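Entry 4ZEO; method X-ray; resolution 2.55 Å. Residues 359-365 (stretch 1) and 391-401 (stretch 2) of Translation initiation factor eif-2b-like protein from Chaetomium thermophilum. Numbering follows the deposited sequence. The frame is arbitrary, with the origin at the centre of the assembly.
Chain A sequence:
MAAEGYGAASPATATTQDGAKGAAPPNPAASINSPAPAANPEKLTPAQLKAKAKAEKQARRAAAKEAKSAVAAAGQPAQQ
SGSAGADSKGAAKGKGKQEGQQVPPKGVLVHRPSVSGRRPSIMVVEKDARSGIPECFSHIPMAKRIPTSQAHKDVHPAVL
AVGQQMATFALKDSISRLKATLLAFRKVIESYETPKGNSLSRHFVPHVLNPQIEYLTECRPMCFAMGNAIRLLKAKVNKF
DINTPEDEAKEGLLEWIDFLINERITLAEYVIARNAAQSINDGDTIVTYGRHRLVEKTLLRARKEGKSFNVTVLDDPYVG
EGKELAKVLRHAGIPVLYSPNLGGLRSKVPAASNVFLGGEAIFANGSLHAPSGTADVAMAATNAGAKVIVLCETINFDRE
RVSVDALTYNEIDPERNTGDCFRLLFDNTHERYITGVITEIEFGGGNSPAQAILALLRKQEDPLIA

Stretch 1 359-365: GEAIFAN
Stretch 2, residues 391-401: LCETINFDRER

The contact between residues 359-365 and 391-401 buries 471 Å², both sides summed, and centres on I362, with A364 and D398 next in area covered. I362 lies in a short strand, A361-I362, with phi/psi of -125/126. It forms a single beta bridge with F397 (-75/144), CA to CA 4.7 Å. Two backbone hydrogen bonds fix the register: I362 N donates to N396 O at 3.2 Å, and D398 N donates to I362 O at 2.9 Å. The CA atoms of A361 and N396 are 4.8 Å apart, those of F363 and D398 5.1 Å, so both chains run in the same direction here.

The N396 carbonyl is presented at the end of a 3-10 segment, 394-396. In that turn N396 N bonds to E393 O at 3.1 Å and F397 N to T394 O at 3.0 Å.

The I362 side chain (m, t) is buried. Its CB sits over the face of the F397 ring, 4.1 Å from the centroid and 4° off the normal. Its CD1 reaches F397 CZ at 3.6 Å, and its CG1 meets C392 SG at 3.9 Å. A branched aliphatic chain can thus cover a flat ring and still touch the sulfur. F397 has chi1 m and chi2 59°; C392 has chi1 t and points toward stretch 1.

D398 (chi1 t) and A364 point toward each other's stretch. A364 CB is 4.0 Å from D398 OD1 and 4.1 Å from R401 CB; the small methyl packs against both, which lie on the same side of it. R401 NE lies 3.4 Å from D398 OD1, a salt bridge of charges alone. R401 is poorly ordered.

At the other end, water 1 links the stretches. It accepts from G359 N at 2.8 Å and donates to L391 O at 2.6 Å.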

# COMPACT_ATOMS: atom_id res chain seq x y z
N GLY A 359 2.93 -1.37 6.19
CA GLY A 359 2.30 -2.67 6.04
C GLY A 359 1.58 -2.89 4.72
O GLY A 359 1.78 -2.17 3.75
N GLU A 360 0.79 -3.95 4.68
CA GLU A 360 -0.04 -4.27 3.53
C GLU A 360 -1.49 -3.83 3.72
O GLU A 360 -2.17 -3.51 2.75
CB GLU A 360 0.01 -5.77 3.26
CG GLU A 360 1.27 -6.25 2.56
CD GLU A 360 1.82 -5.32 1.52
OE1 GLU A 360 2.81 -4.60 1.82
OE2 GLU A 360 1.31 -5.33 0.38
N ALA A 361 -1.97 -3.83 4.96
CA ALA A 361 -3.36 -3.47 5.23
C ALA A 361 -3.60 -3.15 6.69
O ALA A 361 -2.79 -3.50 7.56
CB ALA A 361 -4.31 -4.60 4.80
N ILE A 362 -4.74 -2.51 6.95
CA ILE A 362 -5.19 -2.33 8.32
C ILE A 362 -6.59 -2.89 8.44
O ILE A 362 -7.47 -2.56 7.65
CB ILE A 362 -5.13 -0.87 8.75
CG1 ILE A 362 -3.68 -0.41 8.70
CG2 ILE A 362 -5.72 -0.72 10.14
CD1 ILE A 362 -3.42 0.87 9.32
N PHE A 363 -6.78 -3.78 9.39
CA PHE A 363 -8.05 -4.46 9.57
C PHE A 363 -9.02 -3.56 10.31
O PHE A 363 -8.63 -2.52 10.86
CB PHE A 363 -7.85 -5.78 10.33
CG PHE A 363 -7.10 -6.82 9.56
CD1 PHE A 363 -7.71 -7.52 8.53
CD2 PHE A 363 -5.77 -7.08 9.84
CE1 PHE A 363 -7.01 -8.47 7.82
CE2 PHE A 363 -5.08 -8.02 9.13
CZ PHE A 363 -5.70 -8.72 8.12
N ALA A 364 -10.28 -3.98 10.33
CA ALA A 364 -11.36 -3.27 10.98
C ALA A 364 -11.11 -3.09 12.49
O ALA A 364 -11.52 -2.10 13.08
CB ALA A 364 -12.67 -3.98 10.74
N ASN A 365 -10.47 -4.08 13.11
CA ASN A 365 -10.11 -4.01 14.53
C ASN A 365 -8.89 -3.13 14.81
O ASN A 365 -8.44 -3.02 15.94
CB ASN A 365 -9.90 -5.42 15.10
CG ASN A 365 -8.60 -6.05 14.64
OD1 ASN A 365 -7.94 -5.60 13.69
ND2 ASN A 365 -8.24 -7.14 15.30
N LEU A 391 2.58 3.98 9.06
CA LEU A 391 2.29 4.79 7.87
C LEU A 391 1.50 3.98 6.86
O LEU A 391 1.93 2.89 6.45
CB LEU A 391 3.58 5.28 7.22
CG LEU A 391 4.61 5.93 8.15
CD1 LEU A 391 5.90 6.28 7.40
CD2 LEU A 391 4.00 7.17 8.81
N CYS A 392 0.33 4.47 6.48
CA CYS A 392 -0.53 3.69 5.59
C CYS A 392 -1.58 4.55 4.86
O CYS A 392 -2.20 5.43 5.45
CB CYS A 392 -1.19 2.58 6.43
SG CYS A 392 -2.06 1.30 5.53
N GLU A 393 -1.82 4.22 3.59
CA GLU A 393 -2.83 4.92 2.79
C GLU A 393 -4.20 4.44 3.23
O GLU A 393 -4.37 3.28 3.59
CB GLU A 393 -2.61 4.65 1.29
CG GLU A 393 -1.25 5.09 0.76
CD GLU A 393 -0.14 4.02 0.88
OE1 GLU A 393 -0.27 3.04 1.67
OE2 GLU A 393 0.87 4.16 0.16
N THR A 394 -5.19 5.32 3.16
CA THR A 394 -6.54 4.99 3.62
C THR A 394 -7.15 3.85 2.82
O THR A 394 -7.95 3.09 3.35
CB THR A 394 -7.51 6.21 3.52
OG1 THR A 394 -7.58 6.67 2.17
CG2 THR A 394 -7.04 7.32 4.39
N ILE A 395 -6.76 3.73 1.55
CA ILE A 395 -7.29 2.71 0.63
C ILE A 395 -6.93 1.27 1.10
O ILE A 395 -7.56 0.30 0.71
CB ILE A 395 -6.76 2.96 -0.83
CG1 ILE A 395 -7.56 2.19 -1.88
CG2 ILE A 395 -5.28 2.60 -0.97
CD1 ILE A 395 -8.85 2.81 -2.28
N ASN A 396 -5.91 1.17 1.95
CA ASN A 396 -5.47 -0.09 2.53
C ASN A 396 -6.31 -0.51 3.77
O ASN A 396 -6.15 -1.61 4.27
CB ASN A 396 -3.98 -0.01 2.91
CG ASN A 396 -3.05 -0.03 1.69
OD1 ASN A 396 -3.23 -0.83 0.78
ND2 ASN A 396 -2.08 0.87 1.68
N PHE A 397 -7.14 0.39 4.28
CA PHE A 397 -8.02 0.08 5.41
C PHE A 397 -9.18 -0.79 5.01
O PHE A 397 -9.73 -0.67 3.91
CB PHE A 397 -8.57 1.34 6.07
CG PHE A 397 -7.58 2.07 6.92
CD1 PHE A 397 -6.40 2.54 6.37
CD2 PHE A 397 -7.86 2.36 8.25
CE1 PHE A 397 -5.48 3.23 7.14
CE2 PHE A 397 -6.96 3.06 9.03
CZ PHE A 397 -5.76 3.50 8.47
N ASP A 398 -9.56 -1.68 5.91
CA ASP A 398 -10.78 -2.44 5.73
C ASP A 398 -11.89 -1.55 6.27
O ASP A 398 -12.03 -1.41 7.47
CB ASP A 398 -10.72 -3.77 6.47
CG ASP A 398 -11.90 -4.66 6.17
OD1 ASP A 398 -12.23 -5.51 7.02
OD2 ASP A 398 -12.50 -4.51 5.09
N ARG A 399 -12.64 -0.91 5.40
CA ARG A 399 -13.66 0.02 5.87
C ARG A 399 -14.98 -0.73 6.05
O ARG A 399 -15.81 -0.35 6.88
CB ARG A 399 -13.82 1.19 4.90
CG ARG A 399 -12.53 1.58 4.24
CD ARG A 399 -12.67 2.83 3.41
NE ARG A 399 -11.57 2.96 2.46
CZ ARG A 399 -11.73 3.01 1.15
NH1 ARG A 399 -10.69 3.11 0.35
NH2 ARG A 399 -12.95 2.96 0.62
N GLU A 400 -15.14 -1.79 5.27
CA GLU A 400 -16.33 -2.65 5.34
C GLU A 400 -16.05 -3.98 6.06
O GLU A 400 -15.53 -4.91 5.44
CB GLU A 400 -16.85 -2.94 3.94
CG GLU A 400 -17.72 -1.85 3.33
CD GLU A 400 -19.06 -2.41 2.86
OE1 GLU A 400 -19.06 -3.45 2.16
OE2 GLU A 400 -20.12 -1.81 3.19
N ARG A 401 -16.39 -4.05 7.35
CA ARG A 401 -16.41 -5.28 8.16
C ARG A 401 -16.78 -4.99 9.62
O ARG A 401 -16.99 -3.83 10.00
CB ARG A 401 -15.07 -6.02 8.13
CG ARG A 401 -15.07 -7.27 7.23
CD ARG A 401 -13.83 -8.13 7.48
NE ARG A 401 -13.27 -8.67 6.24
CZ ARG A 401 -12.11 -9.33 6.16
NH1 ARG A 401 -11.69 -9.78 4.98
NH2 ARG A 401 -11.36 -9.53 7.24
O HOH W 1 1.37 0.67 5.18